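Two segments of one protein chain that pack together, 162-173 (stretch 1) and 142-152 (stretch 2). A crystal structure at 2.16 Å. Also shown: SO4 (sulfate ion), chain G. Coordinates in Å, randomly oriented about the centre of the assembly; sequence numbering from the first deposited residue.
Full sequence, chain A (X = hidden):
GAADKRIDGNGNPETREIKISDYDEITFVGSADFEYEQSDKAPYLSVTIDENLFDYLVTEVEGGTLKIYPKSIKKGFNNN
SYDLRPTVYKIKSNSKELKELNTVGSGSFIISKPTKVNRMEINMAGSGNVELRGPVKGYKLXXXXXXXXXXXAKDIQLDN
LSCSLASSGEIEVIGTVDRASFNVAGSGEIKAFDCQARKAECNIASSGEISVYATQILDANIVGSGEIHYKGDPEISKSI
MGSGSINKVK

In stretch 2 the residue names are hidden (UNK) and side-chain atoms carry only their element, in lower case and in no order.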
ATOM      1  N   SER A 162      -3.304   0.948 -16.110  1.00 25.15           N
ATOM      2  CA  SER A 162      -2.521   0.913 -14.897  1.00 25.71           C
ATOM      3  C   SER A 162      -3.383   0.510 -13.713  1.00 26.04           C
ATOM      4  O   SER A 162      -4.415   1.135 -13.463  1.00 25.59           O
ATOM      5  CB  SER A 162      -1.929   2.290 -14.666  1.00 26.39           C
ATOM      6  OG  SER A 162      -1.369   2.339 -13.389  1.00 29.58           O
ATOM      7  N   CYS A 163      -2.964  -0.520 -12.979  1.00 25.93           N
ATOM      8  CA  CYS A 163      -3.659  -0.931 -11.747  1.00 26.04           C
ATOM      9  C   CYS A 163      -2.732  -1.004 -10.562  1.00 25.61           C
ATOM     10  O   CYS A 163      -1.703  -1.712 -10.623  1.00 25.74           O
ATOM     11  CB  CYS A 163      -4.283  -2.317 -11.914  1.00 26.53           C
ATOM     12  SG  CYS A 163      -5.361  -2.463 -13.314  1.00 28.81           S
ATOM     13  N   SER A 164      -3.124  -0.332  -9.477  1.00 25.49           N
ATOM     14  CA  SER A 164      -2.420  -0.369  -8.209  1.00 24.95           C
ATOM     15  C   SER A 164      -3.390  -0.750  -7.104  1.00 25.98           C
ATOM     16  O   SER A 164      -4.442  -0.117  -6.921  1.00 26.51           O
ATOM     17  CB  SER A 164      -1.829   0.975  -7.898  1.00 24.47           C
ATOM     18  OG  SER A 164      -1.034   1.388  -8.977  1.00 25.68           O
ATOM     19  N   LEU A 165      -3.002  -1.763  -6.350  1.00 25.63           N
ATOM     20  CA  LEU A 165      -3.799  -2.349  -5.292  1.00 26.52           C
ATOM     21  C   LEU A 165      -3.000  -2.274  -3.999  1.00 26.17           C
ATOM     22  O   LEU A 165      -1.873  -2.785  -3.933  1.00 26.70           O
ATOM     23  CB  LEU A 165      -4.075  -3.812  -5.657  1.00 26.97           C
ATOM     24  CG  LEU A 165      -4.685  -4.760  -4.633  1.00 29.12           C
ATOM     25  CD1 LEU A 165      -5.868  -4.152  -3.927  1.00 30.33           C
ATOM     26  CD2 LEU A 165      -5.071  -6.053  -5.381  1.00 30.38           C
ATOM     27  N   ALA A 166      -3.530  -1.581  -2.990  1.00 25.72           N
ATOM     28  CA  ALA A 166      -2.962  -1.619  -1.633  1.00 25.41           C
ATOM     29  C   ALA A 166      -3.908  -2.468  -0.815  1.00 25.98           C
ATOM     30  O   ALA A 166      -5.138  -2.380  -0.963  1.00 26.20           O
ATOM     31  CB  ALA A 166      -2.803  -0.205  -1.015  1.00 24.60           C
ATOM     32  N   SER A 167      -3.336  -3.288   0.056  1.00 26.43           N
ATOM     33  CA  SER A 167      -4.089  -4.126   0.981  1.00 26.94           C
ATOM     34  C   SER A 167      -4.567  -5.422   0.339  1.00 27.01           C
ATOM     35  O   SER A 167      -3.883  -5.966  -0.527  1.00 27.14           O
ATOM     36  CB  SER A 167      -5.224  -3.350   1.680  1.00 27.59           C
ATOM     37  OG  SER A 167      -5.537  -3.942   2.943  1.00 29.00           O
ATOM     38  N   SER A 168      -5.712  -5.933   0.779  1.00 26.75           N
ATOM     39  CA  SER A 168      -6.063  -7.339   0.575  1.00 27.47           C
ATOM     40  C   SER A 168      -7.074  -7.617  -0.524  1.00 26.98           C
ATOM     41  O   SER A 168      -7.428  -8.770  -0.749  1.00 27.27           O
ATOM     42  CB  SER A 168      -6.619  -7.906   1.900  1.00 27.16           C
ATOM     43  OG  SER A 168      -7.789  -7.203   2.271  1.00 29.84           O
ATOM     44  N   GLY A 169      -7.540  -6.578  -1.199  1.00 26.39           N
ATOM     45  CA  GLY A 169      -8.577  -6.724  -2.208  1.00 26.16           C
ATOM     46  C   GLY A 169      -8.153  -7.361  -3.535  1.00 26.16           C
ATOM     47  O   GLY A 169      -7.146  -8.096  -3.629  1.00 25.18           O
ATOM     48  N   GLU A 170      -8.928  -7.053  -4.561  1.00 25.60           N
ATOM     49  CA  GLU A 170      -8.810  -7.688  -5.854  1.00 26.69           C
ATOM     50  C   GLU A 170      -9.168  -6.759  -7.040  1.00 26.26           C
ATOM     51  O   GLU A 170     -10.204  -6.082  -7.023  1.00 26.29           O
ATOM     52  CB  GLU A 170      -9.727  -8.881  -5.872  1.00 26.88           C
ATOM     53  CG  GLU A 170      -9.611  -9.674  -7.141  1.00 32.32           C
ATOM     54  CD  GLU A 170     -10.627 -10.793  -7.233  1.00 35.72           C
ATOM     55  OE1 GLU A 170     -10.468 -11.745  -6.443  1.00 37.49           O
ATOM     56  OE2 GLU A 170     -11.532 -10.714  -8.124  1.00 39.02           O
ATOM     57  N   ILE A 171      -8.305  -6.728  -8.045  1.00 24.85           N
ATOM     58  CA  ILE A 171      -8.577  -6.056  -9.289  1.00 24.31           C
ATOM     59  C   ILE A 171      -8.533  -7.123 -10.355  1.00 24.44           C
ATOM     60  O   ILE A 171      -7.583  -7.927 -10.382  1.00 23.26           O
ATOM     61  CB  ILE A 171      -7.565  -4.963  -9.621  1.00 24.07           C
ATOM     62  CG1 ILE A 171      -7.522  -3.934  -8.493  1.00 23.85           C
ATOM     63  CG2 ILE A 171      -7.912  -4.299 -10.981  1.00 21.18           C
ATOM     64  CD1 ILE A 171      -6.501  -2.828  -8.680  1.00 21.84           C
ATOM     65  N   GLU A 172      -9.560  -7.127 -11.217  1.00 24.16           N
ATOM     66  CA  GLU A 172      -9.666  -8.052 -12.332  1.00 24.44           C
ATOM     67  C   GLU A 172      -9.964  -7.311 -13.631  1.00 24.81           C
ATOM     68  O   GLU A 172     -10.869  -6.462 -13.680  1.00 24.93           O
ATOM     69  CB  GLU A 172     -10.745  -9.095 -12.070  1.00 24.81           C
ATOM     70  CG  GLU A 172     -10.927 -10.059 -13.230  1.00 26.71           C
ATOM     71  CD  GLU A 172     -11.832 -11.265 -12.896  1.00 29.63           C
ATOM     72  OE1 GLU A 172     -12.493 -11.275 -11.846  1.00 30.17           O
ATOM     73  OE2 GLU A 172     -11.863 -12.217 -13.707  1.00 32.48           O
ATOM     74  N   VAL A 173      -9.213  -7.641 -14.684  1.00 24.58           N
ATOM     75  CA  VAL A 173      -9.296  -6.943 -15.958  1.00 24.21           C
ATOM     76  C   VAL A 173      -9.284  -7.936 -17.086  1.00 24.82           C
ATOM     77  O   VAL A 173      -8.517  -8.915 -17.066  1.00 25.54           O
ATOM     78  CB  VAL A 173      -8.183  -5.858 -16.150  1.00 24.45           C
ATOM     79  CG1 VAL A 173      -8.360  -4.762 -15.124  1.00 23.58           C
ATOM     80  CG2 VAL A 173      -6.757  -6.438 -16.097  1.00 22.79           C
ATOM     81  N   UNK A 142      -6.959   3.917 -15.459  1.00 27.78           N
ATOM     82  CA  UNK A 142      -6.215   3.688 -14.222  1.00 29.61           C
ATOM     83  C   UNK A 142      -7.192   3.221 -13.148  1.00 30.14           C
ATOM     84  O   UNK A 142      -8.236   3.855 -12.933  1.00 31.05           O
ATOM     85  c   UNK A 142      -3.711   6.080 -12.522  1.00 36.12           C
ATOM     86  c   UNK A 142      -4.499   4.809 -12.782  1.00 33.77           C
ATOM     87  o   UNK A 142      -3.180   6.662 -13.488  1.00 41.63           O
ATOM     88  c   UNK A 142      -5.522   4.967 -13.830  1.00 30.04           C
ATOM     89  o   UNK A 142      -3.596   6.473 -11.343  1.00 37.81           O
ATOM     90  N   UNK A 143      -6.902   2.077 -12.542  1.00 30.56           N
ATOM     91  CA  UNK A 143      -7.699   1.478 -11.445  1.00 30.99           C
ATOM     92  C   UNK A 143      -6.869   1.366 -10.172  1.00 31.26           C
ATOM     93  O   UNK A 143      -5.970   0.504 -10.058  1.00 32.20           O
ATOM     94  s   UNK A 143      -9.225  -0.042 -13.190  1.00 35.02           S
ATOM     95  c   UNK A 143      -8.109   0.067 -11.812  1.00 30.83           C
ATOM     96  N   UNK A 144      -7.161   2.224  -9.215  1.00 31.06           N
ATOM     97  CA  UNK A 144      -6.445   2.248  -7.983  1.00 30.42           C
ATOM     98  C   UNK A 144      -7.365   1.882  -6.870  1.00 30.87           C
ATOM     99  O   UNK A 144      -8.502   2.404  -6.779  1.00 30.15           O
ATOM    100  c   UNK A 144      -5.906   3.628  -7.762  1.00 30.88           C
ATOM    101  n   UNK A 144      -5.231   5.322  -9.338  1.00 31.68           N
ATOM    102  o   UNK A 144      -4.243   3.299  -9.429  1.00 35.55           O
ATOM    103  c   UNK A 144      -5.049   4.080  -8.908  1.00 32.53           C
ATOM    104  N   UNK A 145      -6.903   0.987  -6.016  1.00 30.60           N
ATOM    105  CA  UNK A 145      -7.653   0.705  -4.810  1.00 31.23           C
ATOM    106  C   UNK A 145      -6.835   0.432  -3.539  1.00 30.17           C
ATOM    107  O   UNK A 145      -5.667  -0.063  -3.588  1.00 29.51           O
ATOM    108  c   UNK A 145      -9.479  -2.639  -2.772  1.00 38.39           C
ATOM    109 se   UNK A 145      -9.519  -2.964  -4.699  0.75 47.31          SE
ATOM    110  c   UNK A 145      -8.075  -1.740  -5.271  1.00 35.54           C
ATOM    111  c   UNK A 145      -8.639  -0.394  -5.066  1.00 31.99           C
ATOM    112  N   UNK A 146      -7.429   0.829  -2.408  1.00 28.46           N
ATOM    113  CA  UNK A 146      -6.868   0.548  -1.101  1.00 27.84           C
ATOM    114  C   UNK A 146      -8.002  -0.022  -0.274  1.00 27.70           C
ATOM    115  O   UNK A 146      -8.985   0.680   0.073  1.00 27.79           O
ATOM    116  c   UNK A 146      -6.264   1.813  -0.455  1.00 28.17           C
ATOM    117  N   UNK A 147      -7.900  -1.307   0.018  1.00 26.54           N
ATOM    118  CA  UNK A 147      -8.882  -1.952   0.862  1.00 26.45           C
ATOM    119  C   UNK A 147      -9.091  -3.385   0.483  1.00 26.22           C
ATOM    120  O   UNK A 147      -8.277  -3.967  -0.225  1.00 25.14           O
ATOM    121  N   UNK A 148     -10.194  -3.934   0.986  1.00 26.07           N
ATOM    122  CA  UNK A 148     -10.540  -5.327   0.803  1.00 26.35           C
ATOM    123  C   UNK A 148     -11.570  -5.560  -0.302  1.00 26.29           C
ATOM    124  O   UNK A 148     -11.931  -6.692  -0.594  1.00 25.40           O
ATOM    125  o   UNK A 148     -12.302  -5.222   2.435  1.00 27.98           O
ATOM    126  c   UNK A 148     -11.088  -5.877   2.118  1.00 25.71           C
ATOM    127  N   UNK A 149     -12.065  -4.496  -0.903  1.00 26.57           N
ATOM    128  CA  UNK A 149     -13.049  -4.657  -1.960  1.00 26.91           C
ATOM    129  C   UNK A 149     -12.443  -5.023  -3.306  1.00 26.59           C
ATOM    130  O   UNK A 149     -11.336  -5.578  -3.391  1.00 25.67           O
ATOM    131  N   UNK A 150     -13.183  -4.724  -4.359  1.00 26.56           N
ATOM    132  CA  UNK A 150     -12.710  -5.042  -5.705  1.00 27.75           C
ATOM    133  C   UNK A 150     -13.149  -4.137  -6.838  1.00 26.59           C
ATOM    134  O   UNK A 150     -14.173  -3.447  -6.745  1.00 26.20           O
ATOM    135  c   UNK A 150     -13.096  -6.448  -6.062  1.00 28.97           C
ATOM    136  n   UNK A 150     -15.023  -6.855  -7.413  1.00 33.78           N
ATOM    137  o   UNK A 150     -15.238  -6.484  -5.188  1.00 36.50           O
ATOM    138  c   UNK A 150     -14.536  -6.595  -6.185  1.00 31.43           C
ATOM    139  N   UNK A 151     -12.332  -4.131  -7.884  1.00 25.17           N
ATOM    140  CA  UNK A 151     -12.623  -3.453  -9.145  1.00 24.38           C
ATOM    141  C   UNK A 151     -12.533  -4.518 -10.216  1.00 24.34           C
ATOM    142  O   UNK A 151     -11.595  -5.322 -10.191  1.00 24.35           O
ATOM    143  c   UNK A 151     -10.481  -0.201  -8.544  1.00 21.33           C
ATOM    144  c   UNK A 151     -11.584  -2.380  -9.465  1.00 24.37           C
ATOM    145  c   UNK A 151     -11.535  -1.319  -8.340  1.00 24.71           C
ATOM    146  c   UNK A 151     -11.871  -1.755 -10.821  1.00 21.92           C
ATOM    147  N   UNK A 152     -13.513  -4.551 -11.119  1.00 24.08           N
ATOM    148  CA  UNK A 152     -13.515  -5.448 -12.267  1.00 24.67           C
ATOM    149  C   UNK A 152     -13.867  -4.664 -13.522  1.00 24.55           C
ATOM    150  O   UNK A 152     -14.861  -3.930 -13.542  1.00 24.47           O
ATOM    151  c   UNK A 152     -14.454  -7.492 -13.413  1.00 26.05           C
ATOM    152  c   UNK A 152     -14.839  -8.988 -13.290  1.00 26.96           C
ATOM    153  c   UNK A 152     -14.467  -6.682 -12.111  1.00 24.52           C
ATOM    154  c   UNK A 152     -15.876  -6.271 -11.797  1.00 25.31           C
TER
HETATM  155  S   SO4 G   1     -11.142  -1.980   4.301  1.00 51.04           S
HETATM  156  O1  SO4 G   1     -10.710  -0.644   3.828  1.00 55.04           O
HETATM  157  O2  SO4 G   1     -12.214  -1.809   5.265  1.00 56.69           O
HETATM  158  O3  SO4 G   1     -11.637  -2.729   3.143  1.00 50.81           O
HETATM  159  O4  SO4 G   1     -10.016  -2.665   4.993  1.00 57.01           O
HETATM  160  O   HOH W   1      -0.150   5.445 -14.385  1.00 68.96           O
HETATM  161  O   HOH W   2      -2.054   2.851 -10.898  1.00 28.06           O
HETATM  162  O   HOH W   3     -12.676  -7.742  -8.928  1.00 42.03           O

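Position 142 carries three carbons in a row, the third bearing two oxygens; it pairs with Ser162, one of its side-chain carbons lying 4.0 Å from Ser162 OG. A carboxylate on a two-carbon stem makes it Glu142, that carbon being CG.

Position 143 has one carbon and one sulfur; its N donates to Ser162 O (2.8 Å, 164°), its O accepts from Ser164 N (3.0 Å), and its CB lies 4.0 Å from Cys163 SG. It is Cys143.

Position 144 shows two carbons, the second holding one oxygen and one nitrogen; the oxygen is 3.7 Å from Ser164 CB. This carboxamide defines Asn144. ND2 donates to Glu142 OE2 (2.8 Å, 170°), and OD1 accepts from water 2 (2.7 Å), which also bonds Ser162 OG and Ser164 OG at 2.6 Å each.

Position 145 is an unbranched chain of two carbons, selenium and a terminal carbon. Its second carbon touches Leu165 CD1 at 3.5 Å and Ile171 CD1 at 3.9 Å, while the selenium lies 3.9 Å from Glu170 O: selenomethionine, Met145.

Position 146 has a single side-chain carbon, 4.0 Å from Ala166 CB, and is Ala146.

Position 147 has no side-chain atom. Its N donates to Ala166 O (3.1 Å); its O receives a weak bond from Gly169 N (2.9 Å, 126°). Its phi/psi of 148/-164° would jam a CB against the preceding carbonyl oxygen, so the backbone itself calls for glycine: Gly147.

Position 148 has one carbon and one oxygen, the CB 3.6 Å from Ser168 OG, giving Ser148. Both N (2.9 Å) and OG (2.7 Å) donate to sulfate O3.

Position 149, again without side-chain atoms, has its O accepting from Glu170 N (3.1 Å); it is Gly149.

Position 150 repeats the two-carbon carboxamide pattern, with its CB 4.2 Å from Glu170 CB: Asn150. ND2 donates to water 3 (2.9 Å).

Position 151 has four carbons, forked at the first, one arm two carbons long; its N donates to Glu170 O (3.0 Å), its O accepts from Glu172 N (2.9 Å), and its CB lies 4.4 Å from Ile171 CG2: Ile151.

Position 152 has the same fork, and one of its carbons lies 3.6 Å from Glu172 OE1: Ile152, the carbon being CD1.

The contact joins two parallel strand pairs, each with axes 4.7 Å apart and 2° from parallel, across a loop. Backbone hydrogen bonds fix the register, and side chains alternate between faces: Cys143, Met145 and Ile151 meet Cys163, Leu165 and Ile171 on the buried face, while the other is mixed, polar groups reaching waters but Ala146 packing on Ala166. Gly169 leaves room at the turn, since an ideal CB would come 2.4 Å from Gly149 O and 2.7 Å from Met145 CE. Together the stretches bury 820 Å².

Stretch 2, residues 142-152: ECNMAGSGNII
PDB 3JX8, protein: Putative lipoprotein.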